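Local structure of Ufm1-specific protease (Caenorhabditis elegans, 5EJJ) at residues Y379-Y384 against L517-H522; G395-S400 against M497-I502; I445-I450 against P490-G495; R463-N468 against Y552-P557. The protein hydrolyses, as a thiol protease, the peptide bond at the C-terminal glycine of ufm-1, a ubiquitin-like modifier attached to target proteins. All blocks are in the same frame, centred on the assembly; numbering follows the deposited sequence.

Overall arrangement
From the N terminus, the chain reaches the loop 379-384, then the helix starts at 395-400 and 445-450 and the strand 463-468, before their partners arrive. Residues 490-495 come back to 445-450 in interaction 3, the innermost loop. Residues 497-502 then close interaction 2 around it, and 517-522 close interaction 1 around both. Last, 552-557 pairs with 463-468, so interaction 4 crosses the other three. Strands 514-519, 499-507, 491-494, 552-557 and 462-467 lie in that order in one antiparallel sheet. Interactions 2 and 3 bring two helices onto it, interaction 1 packs a loop against the segment that carries the probable catalytic aspartate and histidine, and interaction 4 adds the far strand.

Interaction 1. Residues Y379-Y384 against L517-H522; sequences YNYHHY and LVLDPH
The ring of Tyr381 lies between two side chains. Leu519 CD1 sits over the centre of one face, 3.5 Å from the ring centroid of Tyr381, a CH-pi contact, while CD2 of His383 covers the opposite face. With CG of Tyr381 anti to its backbone N (chi1 -177°), the phenol reaches across, and its OH donates a hydrogen bond to Asp520 O at 2.6 Å, from above the carbonyl plane. The other methyl of Leu519, CD2, meets CE1 of Tyr379 tip to tip; the hydroxyl of Tyr379 is bonded elsewhere, to His360. Asp520 and His522 belong, probably, to the active site of this clan CA cysteine protease, together with Cys396, whose side chain Tyr384 touches. Asp520 OD1 accepts both from His522 N, forming an Asx turn, and from His522 ND1 at 2.6 Å, so the carboxylate fixes the imidazole and would probably favour its protonated form. Tyr384 runs alongside His522, the two rings at 82° with the histidine edge turned toward the tyrosine face, while CA of His522 lies over that same face. Tyr384 OH comes 3.1 Å from His522 CD2, at the imidazole edge. On the backbone, Tyr384 N makes a weak hydrogen bond to Pro521 O.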
loop_
_atom_site.group_PDB
_atom_site.type_symbol
_atom_site.label_atom_id
_atom_site.label_comp_id
_atom_site.label_asym_id
_atom_site.label_seq_id
_atom_site.Cartn_x
_atom_site.Cartn_y
_atom_site.Cartn_z
ATOM N N TYR A 379 6.207 -7.444 4.032
ATOM C CA TYR A 379 7.513 -8.106 3.943
ATOM C C TYR A 379 7.362 -9.244 2.929
ATOM O O TYR A 379 6.243 -9.560 2.531
ATOM C CB TYR A 379 7.895 -8.704 5.307
ATOM C CG TYR A 379 6.841 -9.672 5.786
ATOM C CD1 TYR A 379 6.901 -11.014 5.453
ATOM C CD2 TYR A 379 5.749 -9.225 6.511
ATOM C CE1 TYR A 379 5.920 -11.887 5.845
ATOM C CE2 TYR A 379 4.755 -10.092 6.917
ATOM C CZ TYR A 379 4.840 -11.426 6.580
ATOM O OH TYR A 379 3.844 -12.297 6.979
ATOM N N ASN A 380 8.466 -9.880 2.533
ATOM C CA ASN A 380 8.390 -11.122 1.742
ATOM C C ASN A 380 8.802 -12.358 2.540
ATOM O O ASN A 380 9.427 -12.253 3.592
ATOM C CB ASN A 380 9.236 -11.056 0.467
ATOM C CG ASN A 380 8.614 -10.191 -0.610
ATOM O OD1 ASN A 380 7.408 -10.276 -0.876
ATOM N ND2 ASN A 380 9.437 -9.340 -1.237
ATOM N N TYR A 381 8.460 -13.530 2.017
ATOM C CA TYR A 381 8.786 -14.795 2.662
ATOM C C TYR A 381 9.965 -15.449 1.958
ATOM O O TYR A 381 9.807 -16.002 0.874
ATOM C CB TYR A 381 7.578 -15.725 2.593
ATOM C CG TYR A 381 7.751 -17.057 3.289
ATOM C CD1 TYR A 381 8.760 -17.254 4.226
ATOM C CD2 TYR A 381 6.903 -18.120 3.005
ATOM C CE1 TYR A 381 8.923 -18.469 4.853
ATOM C CE2 TYR A 381 7.053 -19.335 3.631
ATOM C CZ TYR A 381 8.064 -19.507 4.554
ATOM O OH TYR A 381 8.217 -20.724 5.182
ATOM N N HIS A 382 11.144 -15.385 2.573
ATOM C CA HIS A 382 12.308 -16.108 2.069
ATOM C C HIS A 382 12.516 -17.396 2.862
ATOM O O HIS A 382 12.145 -17.484 4.036
ATOM C CB HIS A 382 13.566 -15.252 2.156
ATOM C CG HIS A 382 13.432 -13.913 1.506
ATOM N ND1 HIS A 382 14.185 -13.540 0.411
ATOM C CD2 HIS A 382 12.647 -12.851 1.803
ATOM C CE1 HIS A 382 13.871 -12.305 0.064
ATOM N NE2 HIS A 382 12.936 -11.865 0.890
ATOM N N HIS A 383 13.128 -18.382 2.213
ATOM C CA HIS A 383 13.275 -19.728 2.765
ATOM C C HIS A 383 14.370 -20.531 2.047
ATOM O O HIS A 383 15.139 -19.991 1.250
ATOM C CB HIS A 383 11.946 -20.468 2.666
ATOM C CG HIS A 383 11.188 -20.152 1.412
ATOM N ND1 HIS A 383 11.757 -20.247 0.164
ATOM C CD2 HIS A 383 9.921 -19.716 1.222
ATOM C CE1 HIS A 383 10.873 -19.883 -0.752
ATOM N NE2 HIS A 383 9.747 -19.571 -0.136
ATOM N N TYR A 384 14.425 -21.829 2.328
ATOM C CA TYR A 384 15.378 -22.728 1.673
ATOM C C TYR A 384 15.088 -22.859 0.166
ATOM O O TYR A 384 14.009 -22.491 -0.291
ATOM C CB TYR A 384 15.339 -24.114 2.342
ATOM C CG TYR A 384 16.008 -24.191 3.699
ATOM C CD1 TYR A 384 16.791 -23.147 4.169
ATOM C CD2 TYR A 384 15.872 -25.318 4.501
ATOM C CE1 TYR A 384 17.419 -23.213 5.405
ATOM C CE2 TYR A 384 16.497 -25.396 5.742
ATOM C CZ TYR A 384 17.272 -24.336 6.187
ATOM O OH TYR A 384 17.905 -24.388 7.413
ATOM N N LEU A 517 3.200 -15.964 16.404
ATOM C CA LEU A 517 3.068 -16.081 14.949
ATOM C C LEU A 517 4.429 -16.309 14.291
ATOM O O LEU A 517 5.273 -15.414 14.243
ATOM C CB LEU A 517 2.354 -14.865 14.347
ATOM C CG LEU A 517 2.132 -14.902 12.826
ATOM C CD1 LEU A 517 1.599 -16.242 12.342
ATOM C CD2 LEU A 517 1.195 -13.793 12.406
ATOM N N VAL A 518 4.630 -17.520 13.782
ATOM C CA VAL A 518 5.946 -17.933 13.319
ATOM C C VAL A 518 6.013 -18.223 11.831
ATOM O O VAL A 518 5.249 -19.031 11.296
ATOM C CB VAL A 518 6.447 -19.174 14.076
ATOM C CG1 VAL A 518 7.865 -19.509 13.634
ATOM C CG2 VAL A 518 6.377 -18.943 15.580
ATOM N N LEU A 519 6.948 -17.543 11.181
ATOM C CA LEU A 519 7.282 -17.802 9.798
ATOM C C LEU A 519 8.588 -18.607 9.790
ATOM O O LEU A 519 9.649 -18.111 10.201
ATOM C CB LEU A 519 7.409 -16.482 9.032
ATOM C CG LEU A 519 7.583 -16.542 7.514
ATOM C CD1 LEU A 519 6.362 -17.126 6.831
ATOM C CD2 LEU A 519 7.898 -15.165 6.966
ATOM N N ASP A 520 8.481 -19.856 9.331
ATOM C CA ASP A 520 9.544 -20.864 9.407
ATOM C C ASP A 520 10.412 -20.884 8.155
ATOM O O ASP A 520 9.956 -21.283 7.089
ATOM C CB ASP A 520 8.917 -22.250 9.618
ATOM C CG ASP A 520 9.943 -23.330 9.922
ATOM O OD1 ASP A 520 10.877 -23.519 9.113
ATOM O OD2 ASP A 520 9.806 -23.996 10.976
ATOM N N PRO A 521 11.682 -20.485 8.298
ATOM C CA PRO A 521 12.612 -20.286 7.177
ATOM C C PRO A 521 12.989 -21.561 6.451
ATOM O O PRO A 521 13.629 -21.477 5.403
ATOM C CB PRO A 521 13.856 -19.695 7.850
ATOM C CG PRO A 521 13.363 -19.151 9.160
ATOM C CD PRO A 521 12.276 -20.088 9.583
ATOM N N HIS A 522 12.610 -22.711 6.999
ATOM C CA HIS A 522 12.978 -23.999 6.413
ATOM C C HIS A 522 11.955 -24.427 5.362
ATOM O O HIS A 522 10.837 -24.863 5.689
ATOM C CB HIS A 522 13.146 -25.068 7.499
ATOM C CG HIS A 522 13.911 -24.595 8.701
ATOM N ND1 HIS A 522 13.293 -24.061 9.813
ATOM C CD2 HIS A 522 15.240 -24.570 8.964
ATOM C CE1 HIS A 522 14.208 -23.732 10.707
ATOM N NE2 HIS A 522 15.398 -24.030 10.218
#

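Interaction 2. Residues G395-S400 against M497-I502; sequences GCAYRS and MLAHTI
Two alanines and a pair of hydroxyls form the close side of this contact, where helix 396-400 lies nearly along strand 499-502, the short axes 7.2 Å apart and 22° from parallel. The methyl of Ala499 points at the helix and rests on Ala397, CB to CB 3.7 Å, with CA of Ala397 equally near; such small residues let the backbones come close. One turn on, Ser400 OG and Thr501 OG1 meet tip to tip in a 2.7 Å hydrogen bond, Ser400 OG anti to its carbonyl carbon, Thr501 OG1 only roughly so (chi1 -33°). This buried pair gives each hydroxyl a polar partner. Toward the start of the helix the fit loosens. Cys396 SG lies 3.8 Å from Ala499 N and 4.5 Å from Leu498 CD2, and beyond it Leu498 and Met497 are solvent-exposed. Cys396 is probably the nucleophile, placed near the N-terminal end of a helix as in papain-like enzymes, where the helix dipole would probably help stabilise a thiolate. His500 points away from the helix; its ND1 bonds to Ala499 O, and its ring meets that of His522. Helix 396-409 thus packs against strand 499-507, which lies between strands 491-494 and 514-519, with Met492 of the former touching both Ser400 and Ala499.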
loop_
_atom_site.group_PDB
_atom_site.type_symbol
_atom_site.label_atom_id
_atom_site.label_comp_id
_atom_site.label_asym_id
_atom_site.label_seq_id
_atom_site.Cartn_x
_atom_site.Cartn_y
_atom_site.Cartn_z
ATOM N N GLY A 395 21.523 -22.353 6.089
ATOM C CA GLY A 395 20.952 -21.060 5.737
ATOM C C GLY A 395 19.797 -20.498 6.559
ATOM O O GLY A 395 19.485 -19.319 6.406
ATOM N N CYS A 396 19.181 -21.313 7.423
ATOM C CA CYS A 396 17.980 -20.910 8.178
ATOM C C CYS A 396 17.960 -19.447 8.657
ATOM O O CYS A 396 16.956 -18.750 8.521
ATOM C CB CYS A 396 17.663 -21.889 9.338
ATOM S SG CYS A 396 18.930 -22.186 10.643
ATOM N N ALA A 397 19.080 -18.975 9.180
ATOM C CA ALA A 397 19.136 -17.621 9.697
ATOM C C ALA A 397 19.357 -16.610 8.588
ATOM O O ALA A 397 18.983 -15.453 8.729
ATOM C CB ALA A 397 20.218 -17.498 10.751
ATOM N N TYR A 398 19.979 -17.037 7.496
ATOM C CA TYR A 398 20.166 -16.157 6.344
ATOM C C TYR A 398 18.804 -15.731 5.814
ATOM O O TYR A 398 18.561 -14.562 5.513
ATOM C CB TYR A 398 20.898 -16.889 5.222
ATOM C CG TYR A 398 22.380 -17.042 5.412
ATOM C CD1 TYR A 398 22.925 -18.265 5.760
ATOM C CD2 TYR A 398 23.239 -15.966 5.217
ATOM C CE1 TYR A 398 24.282 -18.412 5.923
ATOM C CE2 TYR A 398 24.593 -16.097 5.374
ATOM C CZ TYR A 398 25.111 -17.327 5.730
ATOM O OH TYR A 398 26.465 -17.481 5.893
ATOM N N ARG A 399 17.929 -16.719 5.695
ATOM C CA ARG A 399 16.589 -16.517 5.190
ATOM C C ARG A 399 15.822 -15.516 6.051
ATOM O O ARG A 399 15.172 -14.611 5.517
ATOM C CB ARG A 399 15.855 -17.861 5.105
ATOM C CG ARG A 399 16.551 -18.861 4.189
ATOM C CD ARG A 399 17.108 -18.138 2.970
ATOM N NE ARG A 399 17.395 -19.024 1.846
ATOM C CZ ARG A 399 17.498 -18.607 0.586
ATOM N NH1 ARG A 399 17.318 -17.325 0.290
ATOM N NH2 ARG A 399 17.759 -19.476 -0.383
ATOM N N SER A 400 15.908 -15.669 7.373
ATOM C CA SER A 400 15.257 -14.730 8.283
ATOM C C SER A 400 15.860 -13.354 8.138
ATOM O O SER A 400 15.180 -12.344 8.314
ATOM C CB SER A 400 15.380 -15.179 9.731
ATOM O OG SER A 400 14.419 -16.169 9.999
ATOM N N MET A 497 19.510 -24.657 17.871
ATOM C CA MET A 497 20.117 -25.113 16.632
ATOM C C MET A 497 19.479 -24.414 15.433
ATOM O O MET A 497 20.005 -24.461 14.319
ATOM C CB MET A 497 20.050 -26.638 16.511
ATOM C CG MET A 497 21.038 -27.388 17.438
ATOM S SD MET A 497 22.788 -26.886 17.357
ATOM C CE MET A 497 23.517 -28.089 18.449
ATOM N N LEU A 498 18.364 -23.731 15.688
ATOM C CA LEU A 498 17.493 -23.227 14.626
ATOM C C LEU A 498 17.211 -21.725 14.681
ATOM O O LEU A 498 17.412 -21.078 15.701
ATOM C CB LEU A 498 16.174 -24.002 14.643
ATOM C CG LEU A 498 16.351 -25.465 14.240
ATOM C CD1 LEU A 498 15.050 -26.245 14.373
ATOM C CD2 LEU A 498 16.909 -25.538 12.812
ATOM N N ALA A 499 16.746 -21.180 13.560
ATOM C CA ALA A 499 16.384 -19.766 13.476
ATOM C C ALA A 499 14.985 -19.616 12.894
ATOM O O ALA A 499 14.663 -20.244 11.881
ATOM C CB ALA A 499 17.396 -18.999 12.626
ATOM N N HIS A 500 14.154 -18.802 13.545
ATOM C CA HIS A 500 12.803 -18.509 13.056
ATOM C C HIS A 500 12.542 -16.990 13.016
ATOM O O HIS A 500 13.261 -16.199 13.648
ATOM C CB HIS A 500 11.739 -19.184 13.935
ATOM C CG HIS A 500 11.772 -20.685 13.905
ATOM N ND1 HIS A 500 12.623 -21.402 13.103
ATOM C CD2 HIS A 500 11.032 -21.596 14.584
ATOM C CE1 HIS A 500 12.418 -22.699 13.289
ATOM N NE2 HIS A 500 11.456 -22.840 14.177
ATOM N N THR A 501 11.518 -16.582 12.268
ATOM C CA THR A 501 11.078 -15.192 12.302
ATOM C C THR A 501 9.747 -15.087 13.046
ATOM O O THR A 501 8.837 -15.882 12.812
ATOM C CB THR A 501 10.926 -14.600 10.899
ATOM O OG1 THR A 501 11.908 -15.168 10.020
ATOM C CG2 THR A 501 11.110 -13.096 10.954
ATOM N N ILE A 502 9.646 -14.123 13.961
ATOM C CA ILE A 502 8.400 -13.899 14.692
ATOM C C ILE A 502 7.631 -12.681 14.157
ATOM O O ILE A 502 8.119 -11.548 14.186
ATOM C CB ILE A 502 8.635 -13.754 16.211
ATOM C CG1 ILE A 502 9.107 -15.079 16.807
ATOM C CG2 ILE A 502 7.360 -13.306 16.920
ATOM C CD1 ILE A 502 9.410 -15.004 18.300
#

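Interaction 3. Residues I445-I450 against P490-G495; sequences IGSTEI and PVMIGG
Met492 reaches from strand 491-494 to the first turn of helix 447-457, and it is best read atom by atom. Its CB points at the helix, with CG anti to the backbone N (chi1 175°). CG is met by the tip of Ile450, CD1, at 3.7 Å, the two side chains crossing obliquely. At chi2 the chain bends (-93°), which turns SD along the helix start: SD lies 3.5 Å from Ser447 OG and 3.8 Å from Ser447 CA. Extended again at chi3, the terminal CE ends beside Ser447, 3.7 Å from its backbone N, and near the carbonyl carbon of Gly446, the N-cap residue of the helix. Replacing Met492 by an alanine would remove CG, SD and CE, and would probably loosen the seating of the helix start on the sheet, because Ser447 and Ile450 would lose these neighbours. Two residues along the strand, Gly494 lets Ser447 come in: Ser447 OG is 3.3 Å from Gly494 CA, and a CB placed on this glycine would fall 2.0 Å from that oxygen. Within the helix start, Gly446 N bonds weakly to Glu449 OE1. This is a helix start packed on a central strand of the protease sheet, with Met492 also touching Ile404 of helix 396-409 and Val555 of strand 552-557. No hydrogen bond joins the two segments, so between them the contact rests on van der Waals packing, of the thioether against Ser447 and the tip of Ile450 and of the serine hydroxyl against Gly494.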
loop_
_atom_site.group_PDB
_atom_site.type_symbol
_atom_site.label_atom_id
_atom_site.label_comp_id
_atom_site.label_asym_id
_atom_site.label_seq_id
_atom_site.Cartn_x
_atom_site.Cartn_y
_atom_site.Cartn_z
ATOM N N ILE A 445 24.885 -19.430 10.580
ATOM C CA ILE A 445 25.173 -18.349 11.515
ATOM C C ILE A 445 23.955 -18.062 12.366
ATOM O O ILE A 445 22.926 -18.724 12.227
ATOM C CB ILE A 445 25.605 -17.061 10.807
ATOM C CG1 ILE A 445 24.559 -16.636 9.779
ATOM C CG2 ILE A 445 26.948 -17.243 10.143
ATOM C CD1 ILE A 445 24.717 -15.220 9.315
ATOM N N GLY A 446 24.069 -17.075 13.247
ATOM C CA GLY A 446 22.992 -16.798 14.175
ATOM C C GLY A 446 22.745 -15.333 14.468
ATOM O O GLY A 446 23.172 -14.451 13.730
ATOM N N SER A 447 22.067 -15.082 15.577
ATOM C CA SER A 447 21.569 -13.754 15.912
ATOM C C SER A 447 22.614 -12.663 15.887
ATOM O O SER A 447 22.334 -11.532 15.535
ATOM C CB SER A 447 20.934 -13.774 17.305
ATOM O OG SER A 447 20.082 -14.895 17.459
ATOM N N THR A 448 23.825 -12.995 16.284
ATOM C CA THR A 448 24.766 -11.938 16.604
ATOM C C THR A 448 25.351 -11.299 15.322
ATOM O O THR A 448 25.569 -10.076 15.245
ATOM C CB THR A 448 25.793 -12.403 17.714
ATOM O OG1 THR A 448 27.098 -11.879 17.456
ATOM C CG2 THR A 448 25.843 -13.937 17.831
ATOM N N GLU A 449 25.534 -12.116 14.293
ATOM C CA GLU A 449 26.040 -11.611 13.022
ATOM C C GLU A 449 24.935 -10.977 12.172
ATOM O O GLU A 449 25.174 -9.970 11.501
ATOM C CB GLU A 449 26.767 -12.712 12.242
ATOM C CG GLU A 449 26.106 -14.064 12.314
ATOM C CD GLU A 449 26.512 -14.834 13.553
ATOM O OE1 GLU A 449 25.680 -14.970 14.476
ATOM O OE2 GLU A 449 27.672 -15.289 13.618
ATOM N N ILE A 450 23.745 -11.586 12.192
ATOM C CA ILE A 450 22.539 -10.987 11.619
ATOM C C ILE A 450 22.443 -9.522 12.034
ATOM O O ILE A 450 22.287 -8.637 11.194
ATOM C CB ILE A 450 21.266 -11.744 12.063
ATOM C CG1 ILE A 450 20.983 -12.913 11.126
ATOM C CG2 ILE A 450 20.049 -10.822 12.128
ATOM C CD1 ILE A 450 19.642 -13.563 11.391
ATOM N N PRO A 490 9.759 -7.446 11.566
ATOM C CA PRO A 490 9.743 -8.869 11.910
ATOM C C PRO A 490 10.915 -9.149 12.846
ATOM O O PRO A 490 11.943 -8.459 12.796
ATOM C CB PRO A 490 9.941 -9.578 10.563
ATOM C CG PRO A 490 9.797 -8.511 9.511
ATOM C CD PRO A 490 10.171 -7.220 10.174
ATOM N N VAL A 491 10.745 -10.135 13.717
ATOM C CA VAL A 491 11.736 -10.432 14.741
ATOM C C VAL A 491 12.424 -11.747 14.428
ATOM O O VAL A 491 11.761 -12.761 14.168
ATOM C CB VAL A 491 11.077 -10.493 16.133
ATOM C CG1 VAL A 491 11.973 -11.177 17.137
ATOM C CG2 VAL A 491 10.723 -9.089 16.593
ATOM N N MET A 492 13.755 -11.724 14.420
ATOM C CA MET A 492 14.492 -12.966 14.309
ATOM C C MET A 492 14.761 -13.532 15.695
ATOM O O MET A 492 15.391 -12.886 16.553
ATOM C CB MET A 492 15.790 -12.805 13.531
ATOM C CG MET A 492 16.645 -14.083 13.518
ATOM S SD MET A 492 17.909 -14.237 14.831
ATOM C CE MET A 492 18.613 -15.814 14.359
ATOM N N ILE A 493 14.244 -14.743 15.899
ATOM C CA ILE A 493 14.413 -15.475 17.145
ATOM C C ILE A 493 15.543 -16.483 16.941
ATOM O O ILE A 493 15.486 -17.351 16.052
ATOM C CB ILE A 493 13.070 -16.140 17.609
ATOM C CG1 ILE A 493 13.242 -16.935 18.900
ATOM C CG2 ILE A 493 12.495 -17.039 16.540
ATOM C CD1 ILE A 493 13.367 -16.101 20.107
ATOM N N GLY A 494 16.597 -16.313 17.740
ATOM C CA GLY A 494 17.763 -17.178 17.701
ATOM C C GLY A 494 17.537 -18.399 18.561
ATOM O O GLY A 494 17.854 -18.407 19.757
ATOM N N GLY A 495 16.967 -19.431 17.939
ATOM C CA GLY A 495 16.705 -20.697 18.599
ATOM C C GLY A 495 18.023 -21.344 18.900
ATOM O O GLY A 495 19.065 -20.754 18.605
#

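Interaction 4. Residues R463-N468 against Y552-P557; sequences RFIATN and YNMVLP
Backbone hydrogen bonds come first. Strands 463-467 and 552-557 run antiparallel (165° between their directions), and Arg463-Leu556 and Ile465-Met554 are hydrogen-bonded pairs. Arg463 N gives to Leu556 O at 3.1 Å, and Leu556 N returns a bond to Arg463 O almost along the C=O axis. Ile465 N donates to Met554 O at 3.0 Å and meets a lone pair in the carbonyl plane, whereas the return bond from Met554 N to Ile465 O is weak. Between them, at the non-hydrogen-bonded pair Phe464-Val555, Phe464 CA makes a CA-H...O contact to Met554 O. The second kind is apolar and sits on the face that carries Ile465, Met554 and Leu556. Ile465 and Met554 lie alongside each other, and the methionine, bent at chi3, brings CE to 3.4 Å from Ile465 CG2. The other branch of Ile465 goes to Leu556, CD1 to CD2 at 3.8 Å. An alanine in place of Ile465 would lose both branches and would probably weaken the grip on Met554 and Leu556. In the antiparallel sheet strand 552-557 lies between strand 462-467 and strand 491-494, and is hydrogen-bonded to both. Helix 477-484 packs over the Ile465 and Met554 face, and helix 447-457 touches Phe464, Asn553 and Val555 on the other.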
loop_
_atom_site.group_PDB
_atom_site.type_symbol
_atom_site.label_atom_id
_atom_site.label_comp_id
_atom_site.label_asym_id
_atom_site.label_seq_id
_atom_site.Cartn_x
_atom_site.Cartn_y
_atom_site.Cartn_z
ATOM N N ARG A 463 17.870 -3.818 18.680
ATOM C CA ARG A 463 17.720 -4.058 20.108
ATOM C C ARG A 463 17.699 -5.568 20.356
ATOM O O ARG A 463 17.242 -6.350 19.511
ATOM C CB ARG A 463 16.482 -3.362 20.661
ATOM C CG ARG A 463 16.724 -1.877 20.874
ATOM C CD ARG A 463 15.492 -1.146 21.405
ATOM N NE ARG A 463 14.894 -1.813 22.561
ATOM C CZ ARG A 463 14.086 -1.211 23.428
ATOM N NH1 ARG A 463 13.792 0.075 23.273
ATOM N NH2 ARG A 463 13.579 -1.887 24.452
ATOM N N PHE A 464 18.232 -5.982 21.503
ATOM C CA PHE A 464 18.403 -7.404 21.766
ATOM C C PHE A 464 17.550 -7.861 22.948
ATOM O O PHE A 464 17.359 -7.121 23.918
ATOM C CB PHE A 464 19.881 -7.731 22.011
ATOM C CG PHE A 464 20.807 -7.244 20.928
ATOM C CD1 PHE A 464 21.264 -8.108 19.945
ATOM C CD2 PHE A 464 21.231 -5.921 20.904
ATOM C CE1 PHE A 464 22.120 -7.664 18.958
ATOM C CE2 PHE A 464 22.079 -5.465 19.911
ATOM C CZ PHE A 464 22.528 -6.335 18.940
ATOM N N ILE A 465 17.031 -9.079 22.845
ATOM C CA ILE A 465 16.289 -9.707 23.931
ATOM C C ILE A 465 16.842 -11.115 24.160
ATOM O O ILE A 465 16.702 -12.000 23.309
ATOM C CB ILE A 465 14.777 -9.763 23.627
ATOM C CG1 ILE A 465 14.110 -8.431 23.960
ATOM C CG2 ILE A 465 14.094 -10.847 24.424
ATOM C CD1 ILE A 465 12.620 -8.456 23.691
ATOM N N ALA A 466 17.484 -11.310 25.310
ATOM C CA ALA A 466 18.138 -12.581 25.624
ATOM C C ALA A 466 17.456 -13.384 26.744
ATOM O O ALA A 466 16.885 -12.837 27.693
ATOM C CB ALA A 466 19.603 -12.358 25.924
ATOM N N THR A 467 17.553 -14.699 26.633
ATOM C CA THR A 467 16.677 -15.588 27.365
ATOM C C THR A 467 17.412 -16.847 27.846
ATOM O O THR A 467 18.212 -17.411 27.105
ATOM C CB THR A 467 15.489 -15.955 26.442
ATOM O OG1 THR A 467 14.468 -14.952 26.545
ATOM C CG2 THR A 467 14.919 -17.303 26.780
ATOM N N ASN A 468 17.142 -17.276 29.081
ATOM C CA ASN A 468 17.744 -18.501 29.635
ATOM C C ASN A 468 17.024 -19.780 29.213
ATOM O O ASN A 468 17.651 -20.821 29.077
ATOM C CB ASN A 468 17.842 -18.455 31.173
ATOM C CG ASN A 468 18.800 -17.368 31.685
ATOM O OD1 ASN A 468 18.947 -17.172 32.893
ATOM N ND2 ASN A 468 19.440 -16.656 30.767
ATOM N N TYR A 552 17.606 -18.687 24.323
ATOM C CA TYR A 552 17.205 -18.077 23.053
ATOM C C TYR A 552 17.637 -16.613 22.940
ATOM O O TYR A 552 17.504 -15.851 23.898
ATOM C CB TYR A 552 15.693 -18.178 22.881
ATOM C CG TYR A 552 15.187 -19.527 22.413
ATOM C CD1 TYR A 552 14.780 -19.715 21.108
ATOM C CD2 TYR A 552 15.077 -20.600 23.282
ATOM C CE1 TYR A 552 14.290 -20.935 20.667
ATOM C CE2 TYR A 552 14.591 -21.830 22.843
ATOM C CZ TYR A 552 14.208 -21.985 21.528
ATOM O OH TYR A 552 13.726 -23.183 21.053
ATOM N N ASN A 553 18.163 -16.229 21.773
ATOM C CA ASN A 553 18.449 -14.819 21.479
ATOM C C ASN A 553 17.454 -14.202 20.461
ATOM O O ASN A 553 16.918 -14.895 19.590
ATOM C CB ASN A 553 19.920 -14.620 21.061
ATOM C CG ASN A 553 20.858 -14.385 22.264
ATOM O OD1 ASN A 553 20.411 -14.368 23.410
ATOM N ND2 ASN A 553 22.154 -14.209 21.997
ATOM N N MET A 554 17.183 -12.907 20.601
ATOM C CA MET A 554 16.186 -12.222 19.773
ATOM C C MET A 554 16.725 -10.889 19.244
ATOM O O MET A 554 17.183 -10.025 20.019
ATOM C CB MET A 554 14.907 -11.981 20.583
ATOM C CG MET A 554 13.678 -12.711 20.067
ATOM S SD MET A 554 12.344 -12.881 21.295
ATOM C CE MET A 554 13.218 -13.665 22.646
ATOM N N VAL A 555 16.685 -10.720 17.923
ATOM C CA VAL A 555 17.093 -9.450 17.321
ATOM C C VAL A 555 15.870 -8.687 16.803
ATOM O O VAL A 555 14.994 -9.259 16.139
ATOM C CB VAL A 555 18.218 -9.613 16.253
ATOM C CG1 VAL A 555 17.971 -10.813 15.373
ATOM C CG2 VAL A 555 18.357 -8.356 15.412
ATOM N N LEU A 556 15.834 -7.402 17.156
ATOM C CA LEU A 556 14.672 -6.535 17.035
ATOM C C LEU A 556 15.031 -5.290 16.240
ATOM O O LEU A 556 15.415 -4.269 16.831
ATOM C CB LEU A 556 14.227 -6.094 18.426
ATOM C CG LEU A 556 13.141 -6.917 19.113
ATOM C CD1 LEU A 556 13.496 -8.372 19.153
ATOM C CD2 LEU A 556 12.896 -6.396 20.508
ATOM N N PRO A 557 14.900 -5.359 14.902
ATOM C CA PRO A 557 15.363 -4.277 14.025
ATOM C C PRO A 557 14.668 -2.947 14.280
ATOM O O PRO A 557 13.449 -2.902 14.468
ATOM C CB PRO A 557 15.047 -4.814 12.631
ATOM C CG PRO A 557 15.055 -6.319 12.798
ATOM C CD PRO A 557 14.425 -6.522 14.132
#